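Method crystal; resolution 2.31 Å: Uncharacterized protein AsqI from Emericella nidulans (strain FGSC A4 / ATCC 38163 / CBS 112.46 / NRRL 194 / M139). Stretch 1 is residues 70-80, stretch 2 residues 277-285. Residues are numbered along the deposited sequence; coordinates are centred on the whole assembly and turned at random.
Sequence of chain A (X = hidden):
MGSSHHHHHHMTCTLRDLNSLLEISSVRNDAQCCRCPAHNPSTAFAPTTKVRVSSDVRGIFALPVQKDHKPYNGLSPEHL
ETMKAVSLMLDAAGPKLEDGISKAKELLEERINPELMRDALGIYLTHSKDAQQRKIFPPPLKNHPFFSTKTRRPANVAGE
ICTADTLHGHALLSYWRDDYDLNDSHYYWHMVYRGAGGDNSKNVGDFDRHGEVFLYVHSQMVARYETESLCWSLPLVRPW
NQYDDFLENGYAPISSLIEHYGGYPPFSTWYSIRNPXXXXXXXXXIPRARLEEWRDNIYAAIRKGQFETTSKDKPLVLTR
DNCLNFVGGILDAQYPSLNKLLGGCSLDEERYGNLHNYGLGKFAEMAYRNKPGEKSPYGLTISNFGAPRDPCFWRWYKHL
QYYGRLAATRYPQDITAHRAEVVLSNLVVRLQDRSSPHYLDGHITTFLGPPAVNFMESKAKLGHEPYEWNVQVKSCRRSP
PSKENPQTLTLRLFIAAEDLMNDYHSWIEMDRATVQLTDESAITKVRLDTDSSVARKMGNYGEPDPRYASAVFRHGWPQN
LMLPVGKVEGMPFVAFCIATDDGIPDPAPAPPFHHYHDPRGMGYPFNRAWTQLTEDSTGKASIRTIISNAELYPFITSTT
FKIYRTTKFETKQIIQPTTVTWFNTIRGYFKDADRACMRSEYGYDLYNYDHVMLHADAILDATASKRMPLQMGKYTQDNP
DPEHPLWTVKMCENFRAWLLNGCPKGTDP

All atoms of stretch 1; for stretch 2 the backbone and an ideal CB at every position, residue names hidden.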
ATOM      1  N   LYS A  70     -33.948 -14.213 -31.718  1.00 42.92           N
ATOM      2  CA  LYS A  70     -34.526 -14.565 -30.432  1.00 42.20           C
ATOM      3  C   LYS A  70     -33.407 -14.554 -29.400  1.00 47.48           C
ATOM      4  O   LYS A  70     -32.322 -15.067 -29.663  1.00 48.52           O
ATOM      5  CB  LYS A  70     -35.201 -15.936 -30.517  1.00 51.58           C
ATOM      6  CG  LYS A  70     -35.661 -16.515 -29.197  1.00 55.45           C
ATOM      7  CD  LYS A  70     -36.425 -17.814 -29.397  1.00 60.01           C
ATOM      8  CE  LYS A  70     -37.487 -17.678 -30.479  1.00 69.30           C
ATOM      9  NZ  LYS A  70     -38.512 -18.775 -30.423  1.00 74.02           N
ATOM     10  N   PRO A  71     -33.641 -13.933 -28.238  1.00 47.02           N
ATOM     11  CA  PRO A  71     -32.548 -13.785 -27.270  1.00 47.35           C
ATOM     12  C   PRO A  71     -32.103 -15.111 -26.645  1.00 46.46           C
ATOM     13  O   PRO A  71     -32.909 -16.033 -26.452  1.00 41.43           O
ATOM     14  CB  PRO A  71     -33.140 -12.846 -26.216  1.00 49.11           C
ATOM     15  CG  PRO A  71     -34.623 -13.072 -26.314  1.00 49.18           C
ATOM     16  CD  PRO A  71     -34.882 -13.293 -27.778  1.00 45.18           C
ATOM     17  N   TYR A  72     -30.807 -15.190 -26.351  1.00 39.13           N
ATOM     18  CA  TYR A  72     -30.190 -16.410 -25.838  1.00 38.04           C
ATOM     19  C   TYR A  72     -29.408 -16.117 -24.559  1.00 33.69           C
ATOM     20  O   TYR A  72     -28.741 -15.080 -24.451  1.00 37.05           O
ATOM     21  CB  TYR A  72     -29.273 -17.031 -26.911  1.00 38.49           C
ATOM     22  CG  TYR A  72     -28.469 -18.246 -26.461  1.00 34.37           C
ATOM     23  CD1 TYR A  72     -29.088 -19.457 -26.199  1.00 29.14           C
ATOM     24  CD2 TYR A  72     -27.085 -18.175 -26.323  1.00 35.15           C
ATOM     25  CE1 TYR A  72     -28.358 -20.564 -25.803  1.00 33.14           C
ATOM     26  CE2 TYR A  72     -26.347 -19.267 -25.930  1.00 32.55           C
ATOM     27  CZ  TYR A  72     -26.982 -20.458 -25.673  1.00 32.32           C
ATOM     28  OH  TYR A  72     -26.240 -21.541 -25.277  1.00 29.51           O
ATOM     29  N   ASN A  73     -29.498 -17.029 -23.592  1.00 34.00           N
ATOM     30  CA  ASN A  73     -28.735 -16.917 -22.353  1.00 33.11           C
ATOM     31  C   ASN A  73     -27.883 -18.166 -22.143  1.00 31.25           C
ATOM     32  O   ASN A  73     -28.349 -19.161 -21.576  1.00 28.71           O
ATOM     33  CB  ASN A  73     -29.678 -16.694 -21.167  1.00 34.16           C
ATOM     34  CG  ASN A  73     -28.949 -16.498 -19.837  1.00 34.38           C
ATOM     35  OD1 ASN A  73     -27.749 -16.753 -19.708  1.00 32.95           O
ATOM     36  ND2 ASN A  73     -29.696 -16.074 -18.827  1.00 26.45           N
ATOM     37  N   GLY A  74     -26.623 -18.099 -22.576  1.00 34.24           N
ATOM     38  CA  GLY A  74     -25.709 -19.227 -22.466  1.00 29.64           C
ATOM     39  C   GLY A  74     -25.392 -19.676 -21.045  1.00 29.19           C
ATOM     40  O   GLY A  74     -24.642 -20.630 -20.857  1.00 31.47           O
ATOM     41  N   LEU A  75     -25.949 -18.992 -20.050  1.00 29.63           N
ATOM     42  CA  LEU A  75     -25.783 -19.366 -18.646  1.00 29.66           C
ATOM     43  C   LEU A  75     -27.115 -19.772 -18.014  1.00 36.13           C
ATOM     44  O   LEU A  75     -27.194 -20.005 -16.806  1.00 38.06           O
ATOM     45  CB  LEU A  75     -25.165 -18.213 -17.840  1.00 30.38           C
ATOM     46  CG  LEU A  75     -23.661 -17.970 -17.998  1.00 33.23           C
ATOM     47  CD1 LEU A  75     -23.186 -16.871 -17.062  1.00 28.16           C
ATOM     48  CD2 LEU A  75     -22.888 -19.251 -17.736  1.00 28.34           C
ATOM     49  N   SER A  76     -28.167 -19.843 -18.823  1.00 33.52           N
ATOM     50  CA  SER A  76     -29.464 -20.318 -18.334  1.00 35.11           C
ATOM     51  C   SER A  76     -29.693 -21.815 -18.623  1.00 30.99           C
ATOM     52  O   SER A  76     -29.602 -22.260 -19.773  1.00 33.90           O
ATOM     53  CB  SER A  76     -30.596 -19.490 -18.950  1.00 32.91           C
ATOM     54  OG  SER A  76     -31.839 -20.154 -18.785  1.00 37.91           O
ATOM     55  N   PRO A  77     -29.989 -22.595 -17.576  1.00 29.38           N
ATOM     56  CA  PRO A  77     -30.217 -24.035 -17.768  1.00 32.76           C
ATOM     57  C   PRO A  77     -31.307 -24.342 -18.804  1.00 33.54           C
ATOM     58  O   PRO A  77     -31.139 -25.280 -19.593  1.00 34.06           O
ATOM     59  CB  PRO A  77     -30.626 -24.508 -16.372  1.00 29.97           C
ATOM     60  CG  PRO A  77     -29.925 -23.548 -15.456  1.00 32.71           C
ATOM     61  CD  PRO A  77     -29.966 -22.222 -16.153  1.00 29.48           C
ATOM     62  N   GLU A  78     -32.382 -23.555 -18.818  1.00 29.91           N
ATOM     63  CA  GLU A  78     -33.434 -23.722 -19.818  1.00 32.11           C
ATOM     64  C   GLU A  78     -32.898 -23.521 -21.236  1.00 34.18           C
ATOM     65  O   GLU A  78     -33.189 -24.305 -22.146  1.00 35.35           O
ATOM     66  CB  GLU A  78     -34.588 -22.756 -19.555  1.00 32.73           C
ATOM     67  CG  GLU A  78     -35.423 -23.130 -18.342  1.00 34.17           C
ATOM     68  CD  GLU A  78     -34.749 -22.784 -17.017  1.00 36.95           C
ATOM     69  OE1 GLU A  78     -33.744 -22.039 -17.019  1.00 32.35           O
ATOM     70  OE2 GLU A  78     -35.235 -23.255 -15.970  1.00 42.02           O
ATOM     71  N   HIS A  79     -32.107 -22.471 -21.419  1.00 28.22           N
ATOM     72  CA  HIS A  79     -31.547 -22.185 -22.725  1.00 28.82           C
ATOM     73  C   HIS A  79     -30.483 -23.213 -23.109  1.00 30.25           C
ATOM     74  O   HIS A  79     -30.276 -23.477 -24.290  1.00 32.94           O
ATOM     75  CB  HIS A  79     -30.944 -20.783 -22.760  1.00 30.10           C
ATOM     76  CG  HIS A  79     -31.958 -19.688 -22.757  1.00 30.55           C
ATOM     77  ND1 HIS A  79     -32.108 -18.814 -23.812  1.00 31.28           N
ATOM     78  CD2 HIS A  79     -32.861 -19.306 -21.821  1.00 28.58           C
ATOM     79  CE1 HIS A  79     -33.068 -17.949 -23.532  1.00 30.19           C
ATOM     80  NE2 HIS A  79     -33.537 -18.223 -22.329  1.00 30.76           N
ATOM     81  N   LEU A  80     -29.791 -23.775 -22.122  1.00 26.44           N
ATOM     82  CA  LEU A  80     -28.748 -24.764 -22.420  1.00 33.00           C
ATOM     83  C   LEU A  80     -29.394 -26.050 -22.912  1.00 32.49           C
ATOM     84  O   LEU A  80     -28.863 -26.727 -23.791  1.00 32.78           O
ATOM     85  CB  LEU A  80     -27.863 -25.031 -21.192  1.00 30.15           C
ATOM     86  CG  LEU A  80     -26.965 -23.844 -20.799  1.00 33.85           C
ATOM     87  CD1 LEU A  80     -26.450 -23.961 -19.374  1.00 30.62           C
ATOM     88  CD2 LEU A  80     -25.795 -23.694 -21.776  1.00 36.37           C
ATOM     89  N   UNK A 277     -35.492  -5.906 -14.254  1.00 32.79           N
ATOM     90  CA  UNK A 277     -35.180  -5.376 -15.571  1.00 32.45           C
ATOM     91  C   UNK A 277     -34.634  -6.415 -16.526  1.00 32.45           C
ATOM     92  O   UNK A 277     -34.191  -6.072 -17.617  1.00 38.72           O
ATOM     93  CB  UNK A 277     -34.173  -4.231 -15.441  1.00 32.45           C
ATOM     94  N   UNK A 278     -34.638  -7.676 -16.100  1.00 33.63           N
ATOM     95  CA  UNK A 278     -34.202  -8.771 -16.954  1.00 31.05           C
ATOM     96  C   UNK A 278     -35.420  -9.539 -17.446  1.00 30.73           C
ATOM     97  O   UNK A 278     -36.178 -10.090 -16.644  1.00 33.17           O
ATOM     98  CB  UNK A 278     -33.239  -9.698 -16.210  1.00 31.05           C
ATOM     99  N   UNK A 279     -35.627  -9.555 -18.768  1.00 29.83           N
ATOM    100  CA  UNK A 279     -36.798 -10.209 -19.356  1.00 33.19           C
ATOM    101  C   UNK A 279     -36.865 -11.688 -19.006  1.00 42.00           C
ATOM    102  O   UNK A 279     -35.839 -12.369 -18.925  1.00 39.55           O
ATOM    103  CB  UNK A 279     -36.787 -10.041 -20.877  1.00 33.19           C
ATOM    104  N   UNK A 280     -38.082 -12.165 -18.798  1.00 39.44           N
ATOM    105  CA  UNK A 280     -38.348 -13.553 -18.467  1.00 40.28           C
ATOM    106  C   UNK A 280     -37.889 -14.501 -19.598  1.00 43.10           C
ATOM    107  O   UNK A 280     -37.653 -15.689 -19.372  1.00 42.45           O
ATOM    108  CB  UNK A 280     -39.840 -13.741 -18.187  1.00 40.28           C
ATOM    109  N   UNK A 281     -37.735 -13.959 -20.803  1.00 43.70           N
ATOM    110  CA  UNK A 281     -37.254 -14.736 -21.946  1.00 45.17           C
ATOM    111  C   UNK A 281     -35.770 -15.116 -21.844  1.00 41.56           C
ATOM    112  O   UNK A 281     -35.303 -15.986 -22.578  1.00 43.59           O
ATOM    113  CB  UNK A 281     -37.487 -13.944 -23.234  1.00 45.17           C
ATOM    114  N   UNK A 282     -35.032 -14.468 -20.948  1.00 38.42           N
ATOM    115  CA  UNK A 282     -33.627 -14.803 -20.748  1.00 38.20           C
ATOM    116  C   UNK A 282     -33.391 -15.635 -19.500  1.00 36.67           C
ATOM    117  O   UNK A 282     -32.378 -16.322 -19.382  1.00 38.44           O
ATOM    118  CB  UNK A 282     -32.793 -13.523 -20.672  1.00 38.20           C
ATOM    119  N   UNK A 283     -34.339 -15.589 -18.577  1.00 34.95           N
ATOM    120  CA  UNK A 283     -34.033 -15.891 -17.192  1.00 39.11           C
ATOM    121  C   UNK A 283     -35.244 -16.352 -16.409  1.00 36.29           C
ATOM    122  O   UNK A 283     -36.137 -15.552 -16.126  1.00 39.94           O
ATOM    123  CB  UNK A 283     -33.422 -14.663 -16.515  1.00 39.11           C
ATOM    124  N   UNK A 284     -35.283 -17.627 -16.044  1.00 31.73           N
ATOM    125  CA  UNK A 284     -36.378 -18.127 -15.212  1.00 35.98           C
ATOM    126  C   UNK A 284     -36.146 -17.638 -13.791  1.00 34.25           C
ATOM    127  O   UNK A 284     -35.013 -17.602 -13.331  1.00 33.62           O
ATOM    128  CB  UNK A 284     -36.472 -19.653 -15.262  1.00 35.98           C
ATOM    129  N   UNK A 285     -37.208 -17.218 -13.114  1.00 38.05           N
ATOM    130  CA  UNK A 285     -37.077 -16.734 -11.746  1.00 32.70           C
ATOM    131  C   UNK A 285     -36.648 -17.894 -10.843  1.00 29.72           C
ATOM    132  O   UNK A 285     -37.385 -18.865 -10.682  1.00 35.29           O
ATOM    133  CB  UNK A 285     -38.389 -16.117 -11.257  1.00 32.70           C
TER

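Position 277 lies beyond the reach of stretch 1, which sets no condition on its side chain; the deposited residue is Asp277. At position 278 the ideal CB has no atom of stretch 1 within 5.5 Å and CA-to-CB points sideways, so a short side chain would touch nothing here, whereas a long, flexible one could reach Asn73. The residue is Met278, extended with all three chi angles t, and its CE comes 3.9 Å from Asn73 ND2.

Positions 279 and 280 also leave the choice open. The phi of -59° at 279 is compatible with proline, and Pro279 is found; its O accepts a hydrogen bond from the backbone N of residue 282 (3.0 Å). Position 280 is Asp280, out of reach of stretch 1.

At position 281 CA-to-CB runs sideways, with the ideal CB 4.3 Å from Pro71 CG. A small or medium side chain, polar or apolar, could lie against the proline ring. Here the backbone matters at least as much, because its O lies near the plane of the His79 ring, at the edge, and receives a weak hydrogen bond from His79 NE2 (2.9 Å, 127°), a contact any residue type could supply. Thr281 places OG1 3.7 Å from Pro71 CG.

Position 282 is the centre of the contact. Its carbonyl O accepts a hydrogen bond from Asn73 ND2 (2.8 Å, 154°), again independent of side chain. CA-to-CB points sideways, but Pro71 and the CB of Asn73 offer carbon surface to a side chain that turns back, so a branched or long aliphatic residue would suit. Leu282, with chi1 m and chi2 t, carries CD2 to 3.9 Å from Pro71 CB, 3.8 Å from Asn73 CB and 3.5 Å from Tyr72 O. It has the largest area covered by stretch 1.

At position 283 CB points away, 4.6 Å from Asn73 ND2 in its ideal place, so direct packing is unlikely; a polar group could still meet the amide through solvent. Asn283 does so: water 1 accepts from Asn73 ND2 and donates to Asn283 OD1, both at 2.8 Å.

At position 284 CB points toward Glu78, 3.9 Å from OE2. A basic residue might seem natural beside this carboxylate, but a compact apolar one can also rest on its carbon atoms. Val284 does the latter, with CG2 3.5 Å from Glu78 CD, while its backbone N donates to water 2 (3.0 Å), which in turn donates to Glu78 OE1 (2.6 Å). Position 285 is again out of reach of stretch 1, which leaves its side chain unconstrained; the deposited residue is Thr285.

Stretch 2, residues 277-285: DMPDTLNVT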
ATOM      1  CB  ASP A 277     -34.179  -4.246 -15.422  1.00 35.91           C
ATOM      2  CG  ASP A 277     -34.746  -3.102 -14.631  1.00 45.00           C
ATOM      3  OD1 ASP A 277     -35.945  -3.170 -14.268  1.00 39.97           O
ATOM      4  OD2 ASP A 277     -33.989  -2.161 -14.332  1.00 53.90           O
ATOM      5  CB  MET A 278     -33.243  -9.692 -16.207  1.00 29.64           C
ATOM      6  CG  MET A 278     -32.487 -10.650 -17.094  1.00 31.63           C
ATOM      7  SD  MET A 278     -31.457 -11.754 -16.117  1.00 33.92           S
ATOM      8  CE  MET A 278     -30.517 -12.553 -17.417  1.00 32.10           C
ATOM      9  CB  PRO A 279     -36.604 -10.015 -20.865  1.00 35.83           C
ATOM     10  CG  PRO A 279     -35.179  -9.630 -21.040  1.00 36.28           C
ATOM     11  CD  PRO A 279     -34.785  -8.910 -19.787  1.00 31.57           C
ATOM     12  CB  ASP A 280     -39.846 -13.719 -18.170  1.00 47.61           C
ATOM     13  CG  ASP A 280     -40.202 -15.129 -17.795  1.00 59.25           C
ATOM     14  OD1 ASP A 280     -39.739 -15.583 -16.720  1.00 66.95           O
ATOM     15  OD2 ASP A 280     -40.919 -15.792 -18.580  1.00 61.02           O
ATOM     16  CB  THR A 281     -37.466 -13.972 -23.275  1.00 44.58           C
ATOM     17  OG1 THR A 281     -36.718 -12.747 -23.270  1.00 41.88           O
ATOM     18  CG2 THR A 281     -38.943 -13.675 -23.493  1.00 46.74           C
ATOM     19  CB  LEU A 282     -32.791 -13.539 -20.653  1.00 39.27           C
ATOM     20  CG  LEU A 282     -32.366 -12.851 -21.938  1.00 39.84           C
ATOM     21  CD1 LEU A 282     -31.539 -11.642 -21.571  1.00 37.15           C
ATOM     22  CD2 LEU A 282     -31.577 -13.807 -22.805  1.00 41.10           C
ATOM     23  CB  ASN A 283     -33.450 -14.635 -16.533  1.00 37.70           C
ATOM     24  CG  ASN A 283     -32.859 -14.902 -15.171  1.00 38.37           C
ATOM     25  OD1 ASN A 283     -32.192 -15.915 -14.957  1.00 42.03           O
ATOM     26  ND2 ASN A 283     -33.124 -13.999 -14.226  1.00 41.00           N
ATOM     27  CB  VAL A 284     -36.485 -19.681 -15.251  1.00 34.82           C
ATOM     28  CG1 VAL A 284     -37.425 -20.196 -14.150  1.00 37.39           C
ATOM     29  CG2 VAL A 284     -36.961 -20.138 -16.618  1.00 31.73           C
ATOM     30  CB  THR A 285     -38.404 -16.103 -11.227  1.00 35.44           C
ATOM     31  OG1 THR A 285     -38.679 -14.888 -11.942  1.00 35.50           O
ATOM     32  CG2 THR A 285     -38.325 -15.791  -9.729  1.00 28.88           C
TER
HETATM   33  O   HOH W   1     -29.597 -15.868 -15.993  1.00 37.59           O
HETATM   34  O   HOH W   2     -33.072 -19.520 -16.652  1.00 30.98           O
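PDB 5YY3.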